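Local coordinates for protein DNA polymerase III subunit beta (PDB 4TRT) that probably encircles DNA as a ring-shaped head-to-tail homodimer, the beta sliding clamp, and so tethers DNA polymerases and other proteins to it, supporting processivity, at residues V1-E13 / F57-V69. Residues are numbered along the deposited sequence; the frame is centred on the assembly and turned at random.
Sequences VMKANVTKKTLNE and FVPAEVQQPENFV. Unlike the reference sequence in segment 1-13: Val1 (reference Met).
Met2 and Phe68 meet at about a right angle on the buried side of this contact: CE of Met2 comes to the ring edge, near its plane, 3.5 Å from CE1 of Phe68. The Met2 side chain bends at chi2 (-100°) and again at chi3, which turns CE to the ring while CG stays beside Val62 CG1. Ala4 CB and Val62 CG2 continue this apolar face at 3.9 Å. Packing is tightest where Val6 and Val58 cross, CG2 of the former lying 3.4 Å from CG1 of the latter, closer than usual for two methyl groups. CG2 of Thr10, in the following helix, slides past Val58 in the opposite direction, and the backbone N of Leu11 also lies against Val58 CG1; the flank of Val58 touches Leu45 of strand 42-48.

Between the faces, strands 2-7 and 61-63 run antiparallel at 175°, joined by four backbone bonds; the shortest runs from Asn5 N to Glu61 O (2.8 Å). Strand 61-63 is an edge strand of its sheet within this chain, and 2-7 bonds on its other edge to strand 86-92, all in the N-terminal domain of the beta clamp, one of three DNA-clamp domains in the chain.

The opposite face, with Lys3, Asn5, Glu61 and Gln63, is looser and largely open to solvent. Lys3 and Gln63 lie side by side, CB of Lys3 3.7 Å from CG of Gln63. With chi1 at 60°, Gln63 sends its amide along the strand to the chain start, where NE2 donates to Val1 O (3.1 Å), the acceptor lying in the amide plane. Val1 N donates to Gln64 OE1 (2.8 Å), tilted from the plane of that carbonyl, and a water joins Met2 N to Glu66 OE1.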
loop_
_atom_site.group_PDB
_atom_site.type_symbol
_atom_site.label_atom_id
_atom_site.label_comp_id
_atom_site.label_asym_id
_atom_site.label_seq_id
_atom_site.Cartn_x
_atom_site.Cartn_y
_atom_site.Cartn_z
ATOM N N VAL A 1 -39.956 12.402 13.260
ATOM C CA VAL A 1 -38.518 12.145 13.600
ATOM C C VAL A 1 -37.635 12.892 12.619
ATOM O O VAL A 1 -38.083 13.251 11.522
ATOM C CB VAL A 1 -38.173 10.638 13.539
ATOM C CG1 VAL A 1 -38.932 9.862 14.611
ATOM C CG2 VAL A 1 -38.445 10.062 12.159
ATOM N N MET A 2 -36.380 13.108 12.992
ATOM C CA MET A 2 -35.419 13.699 12.059
ATOM C C MET A 2 -35.128 12.791 10.875
ATOM O O MET A 2 -34.840 11.607 11.039
ATOM C CB MET A 2 -34.100 14.055 12.735
ATOM C CG MET A 2 -33.234 14.959 11.871
ATOM S SD MET A 2 -31.928 14.113 11.004
ATOM C CE MET A 2 -30.787 14.250 12.384
ATOM N N LYS A 3 -35.164 13.374 9.682
ATOM C CA LYS A 3 -34.857 12.664 8.439
ATOM C C LYS A 3 -34.062 13.589 7.524
ATOM O O LYS A 3 -34.406 14.757 7.385
ATOM C CB LYS A 3 -36.117 12.222 7.703
ATOM C CG LYS A 3 -36.651 10.864 8.105
ATOM C CD LYS A 3 -38.048 10.669 7.559
ATOM C CE LYS A 3 -38.594 9.292 7.889
ATOM N NZ LYS A 3 -39.954 9.092 7.359
ATOM N N ALA A 4 -33.002 13.069 6.907
ATOM C CA ALA A 4 -32.198 13.842 5.973
ATOM C C ALA A 4 -31.965 13.060 4.681
ATOM O O ALA A 4 -31.777 11.850 4.712
ATOM C CB ALA A 4 -30.865 14.248 6.606
ATOM N N ASN A 5 -32.005 13.760 3.549
ATOM C CA ASN A 5 -31.622 13.172 2.272
ATOM C C ASN A 5 -30.353 13.846 1.795
ATOM O O ASN A 5 -30.309 15.054 1.683
ATOM C CB ASN A 5 -32.750 13.317 1.248
ATOM C CG ASN A 5 -33.872 12.339 1.501
ATOM O OD1 ASN A 5 -33.718 11.123 1.323
ATOM N ND2 ASN A 5 -35.001 12.854 1.920
ATOM N N VAL A 6 -29.328 13.052 1.535
ATOM C CA VAL A 6 -28.019 13.563 1.193
ATOM C C VAL A 6 -27.411 12.696 0.072
ATOM O O VAL A 6 -27.746 11.517 -0.076
ATOM C CB VAL A 6 -27.107 13.607 2.466
ATOM C CG1 VAL A 6 -26.876 12.218 3.034
ATOM C CG2 VAL A 6 -25.777 14.279 2.186
ATOM N N THR A 7 -26.568 13.315 -0.751
ATOM C CA THR A 7 -25.820 12.613 -1.791
ATOM C C THR A 7 -24.692 11.829 -1.136
ATOM O O THR A 7 -23.991 12.367 -0.276
ATOM C CB THR A 7 -25.268 13.628 -2.807
ATOM O OG1 THR A 7 -26.358 14.134 -3.589
ATOM C CG2 THR A 7 -24.260 13.004 -3.715
ATOM N N LYS A 8 -24.520 10.568 -1.522
ATOM C CA LYS A 8 -23.456 9.742 -0.963
ATOM C C LYS A 8 -22.074 10.352 -1.228
ATOM O O LYS A 8 -21.224 10.363 -0.332
ATOM C CB LYS A 8 -23.498 8.312 -1.499
ATOM C CG LYS A 8 -22.486 7.381 -0.840
ATOM C CD LYS A 8 -22.518 5.967 -1.402
ATOM C CE LYS A 8 -21.891 5.884 -2.792
ATOM N NZ LYS A 8 -22.163 4.577 -3.424
ATOM N N LYS A 9 -21.864 10.842 -2.450
ATOM C CA LYS A 9 -20.582 11.411 -2.867
ATOM C C LYS A 9 -20.148 12.536 -1.938
ATOM O O LYS A 9 -19.002 12.578 -1.487
ATOM C CB LYS A 9 -20.665 11.935 -4.303
ATOM C CG LYS A 9 -19.384 12.617 -4.791
ATOM C CD LYS A 9 -19.470 12.998 -6.260
ATOM C CE LYS A 9 -18.559 14.177 -6.586
ATOM N NZ LYS A 9 -17.223 14.044 -5.929
ATOM N N THR A 10 -21.083 13.408 -1.599
ATOM C CA THR A 10 -20.769 14.567 -0.787
ATOM C C THR A 10 -20.569 14.151 0.666
ATOM O O THR A 10 -19.654 14.636 1.333
ATOM C CB THR A 10 -21.869 15.645 -0.893
ATOM O OG1 THR A 10 -22.392 15.692 -2.230
ATOM C CG2 THR A 10 -21.285 17.002 -0.606
ATOM N N LEU A 11 -21.414 13.259 1.159
ATOM C CA LEU A 11 -21.268 12.773 2.527
ATOM C C LEU A 11 -19.947 12.021 2.697
ATOM O O LEU A 11 -19.282 12.167 3.715
ATOM C CB LEU A 11 -22.457 11.909 2.931
ATOM C CG LEU A 11 -22.538 11.394 4.381
ATOM C CD1 LEU A 11 -22.595 12.498 5.449
ATOM C CD2 LEU A 11 -23.768 10.519 4.442
ATOM N N ASN A 12 -19.579 11.209 1.703
ATOM C CA ASN A 12 -18.269 10.539 1.683
ATOM C C ASN A 12 -17.112 11.500 1.790
ATOM O O ASN A 12 -16.140 11.226 2.509
ATOM C CB ASN A 12 -18.056 9.736 0.393
ATOM C CG ASN A 12 -18.596 8.346 0.465
ATOM O OD1 ASN A 12 -18.870 7.811 1.549
ATOM N ND2 ASN A 12 -18.735 7.721 -0.708
ATOM N N GLU A 13 -17.176 12.599 1.054
ATOM C CA GLU A 13 -16.086 13.577 1.085
ATOM C C GLU A 13 -15.912 14.152 2.470
ATOM O O GLU A 13 -14.798 14.209 2.973
ATOM C CB GLU A 13 -16.315 14.710 0.094
ATOM C CG GLU A 13 -15.999 14.326 -1.332
ATOM C CD GLU A 13 -16.201 15.475 -2.297
ATOM O OE1 GLU A 13 -15.856 16.629 -1.933
ATOM O OE2 GLU A 13 -16.705 15.218 -3.409
ATOM N N PHE A 57 -19.320 21.084 6.197
ATOM C CA PHE A 57 -20.725 21.208 5.835
ATOM C C PHE A 57 -21.060 20.317 4.634
ATOM O O PHE A 57 -20.356 20.334 3.626
ATOM C CB PHE A 57 -21.058 22.657 5.506
ATOM C CG PHE A 57 -22.487 22.870 5.081
ATOM C CD1 PHE A 57 -23.503 22.901 6.025
ATOM C CD2 PHE A 57 -22.813 23.066 3.746
ATOM C CE1 PHE A 57 -24.823 23.108 5.645
ATOM C CE2 PHE A 57 -24.131 23.278 3.360
ATOM C CZ PHE A 57 -25.134 23.296 4.314
ATOM N N VAL A 58 -22.146 19.557 4.745
ATOM C CA VAL A 58 -22.643 18.742 3.659
ATOM C C VAL A 58 -24.080 19.170 3.343
ATOM O O VAL A 58 -24.974 19.001 4.180
ATOM C CB VAL A 58 -22.597 17.247 4.035
ATOM C CG1 VAL A 58 -23.180 16.392 2.920
ATOM C CG2 VAL A 58 -21.155 16.834 4.360
ATOM N N PRO A 59 -24.317 19.717 2.134
ATOM C CA PRO A 59 -25.687 20.091 1.774
ATOM C C PRO A 59 -26.644 18.914 1.815
ATOM O O PRO A 59 -26.276 17.803 1.425
ATOM C CB PRO A 59 -25.545 20.629 0.337
ATOM C CG PRO A 59 -24.148 21.147 0.277
ATOM C CD PRO A 59 -23.334 20.219 1.152
ATOM N N ALA A 60 -27.851 19.155 2.315
ATOM C CA ALA A 60 -28.845 18.109 2.470
ATOM C C ALA A 60 -30.212 18.709 2.672
ATOM O O ALA A 60 -30.340 19.869 3.058
ATOM C CB ALA A 60 -28.496 17.237 3.683
ATOM N N GLU A 61 -31.245 17.908 2.441
ATOM C CA GLU A 61 -32.586 18.305 2.809
ATOM C C GLU A 61 -32.919 17.617 4.109
ATOM O O GLU A 61 -32.877 16.396 4.183
ATOM C CB GLU A 61 -33.574 17.941 1.704
ATOM C CG GLU A 61 -33.120 18.589 0.407
ATOM C CD GLU A 61 -34.223 18.815 -0.596
ATOM O OE1 GLU A 61 -35.336 18.281 -0.390
ATOM O OE2 GLU A 61 -33.966 19.547 -1.590
ATOM N N VAL A 62 -33.247 18.409 5.125
ATOM C CA VAL A 62 -33.469 17.900 6.469
ATOM C C VAL A 62 -34.855 18.312 6.987
ATOM O O VAL A 62 -35.281 19.450 6.800
ATOM C CB VAL A 62 -32.413 18.434 7.451
ATOM C CG1 VAL A 62 -32.630 17.823 8.831
ATOM C CG2 VAL A 62 -30.985 18.136 6.971
ATOM N N GLN A 63 -35.555 17.381 7.637
ATOM C CA GLN A 63 -36.782 17.716 8.354
ATOM C C GLN A 63 -36.577 17.429 9.842
ATOM O O GLN A 63 -35.895 16.468 10.213
ATOM C CB GLN A 63 -37.996 16.947 7.813
ATOM C CG GLN A 63 -37.856 15.439 7.910
ATOM C CD GLN A 63 -39.199 14.723 7.851
ATOM O OE1 GLN A 63 -39.981 14.926 6.915
ATOM N NE2 GLN A 63 -39.468 13.870 8.847
ATOM N N GLN A 64 -37.177 18.263 10.679
ATOM C CA GLN A 64 -37.124 18.121 12.133
ATOM C C GLN A 64 -35.676 17.949 12.630
ATOM O O GLN A 64 -35.327 16.917 13.212
ATOM C CB GLN A 64 -38.057 16.979 12.582
ATOM C CG GLN A 64 -39.524 17.238 12.244
ATOM C CD GLN A 64 -40.430 16.018 12.421
ATOM O OE1 GLN A 64 -40.191 15.169 13.269
ATOM N NE2 GLN A 64 -41.491 15.948 11.628
ATOM N N PRO A 65 -34.824 18.974 12.390
ATOM C CA PRO A 65 -33.404 18.857 12.704
ATOM C C PRO A 65 -33.139 18.548 14.182
ATOM O O PRO A 65 -33.828 19.049 15.067
ATOM C CB PRO A 65 -32.831 20.232 12.314
ATOM C CG PRO A 65 -33.986 21.156 12.290
ATOM C CD PRO A 65 -35.160 20.318 11.880
ATOM N N GLU A 66 -32.134 17.715 14.410
ATOM C CA GLU A 66 -31.753 17.271 15.735
ATOM C C GLU A 66 -30.275 16.898 15.640
ATOM O O GLU A 66 -29.807 16.505 14.579
ATOM C CB GLU A 66 -32.597 16.058 16.111
ATOM C CG GLU A 66 -32.502 15.612 17.552
ATOM C CD GLU A 66 -33.440 14.444 17.856
ATOM O OE1 GLU A 66 -34.352 14.166 17.041
ATOM O OE2 GLU A 66 -33.273 13.801 18.913
ATOM N N ASN A 67 -29.536 17.072 16.729
ATOM C CA ASN A 67 -28.103 16.777 16.738
ATOM C C ASN A 67 -27.841 15.425 17.387
ATOM O O ASN A 67 -28.615 14.977 18.224
ATOM C CB ASN A 67 -27.332 17.853 17.487
ATOM C CG ASN A 67 -27.562 19.244 16.931
ATOM O OD1 ASN A 67 -27.819 19.425 15.745
ATOM N ND2 ASN A 67 -27.463 20.233 17.793
ATOM N N PHE A 68 -26.752 14.780 16.995
ATOM C CA PHE A 68 -26.396 13.476 17.551
ATOM C C PHE A 68 -24.915 13.206 17.372
ATOM O O PHE A 68 -24.251 13.895 16.596
ATOM C CB PHE A 68 -27.225 12.350 16.888
ATOM C CG PHE A 68 -27.033 12.235 15.407
ATOM C CD1 PHE A 68 -27.825 12.970 14.529
ATOM C CD2 PHE A 68 -26.082 11.384 14.878
ATOM C CE1 PHE A 68 -27.661 12.851 13.157
ATOM C CE2 PHE A 68 -25.901 11.267 13.505
ATOM C CZ PHE A 68 -26.696 12.009 12.639
ATOM N N VAL A 69 -24.416 12.193 18.085
ATOM C CA VAL A 69 -23.073 11.671 17.885
ATOM C C VAL A 69 -23.115 10.182 17.518
ATOM O O VAL A 69 -23.975 9.433 17.975
ATOM C CB VAL A 69 -22.158 11.888 19.111
ATOM C CG1 VAL A 69 -21.978 13.384 19.400
ATOM C CG2 VAL A 69 -22.679 11.145 20.339
HETATM O O HOH W 1 -35.785 12.254 15.924
HETATM O O HOH W 2 -26.608 16.184 -0.452
#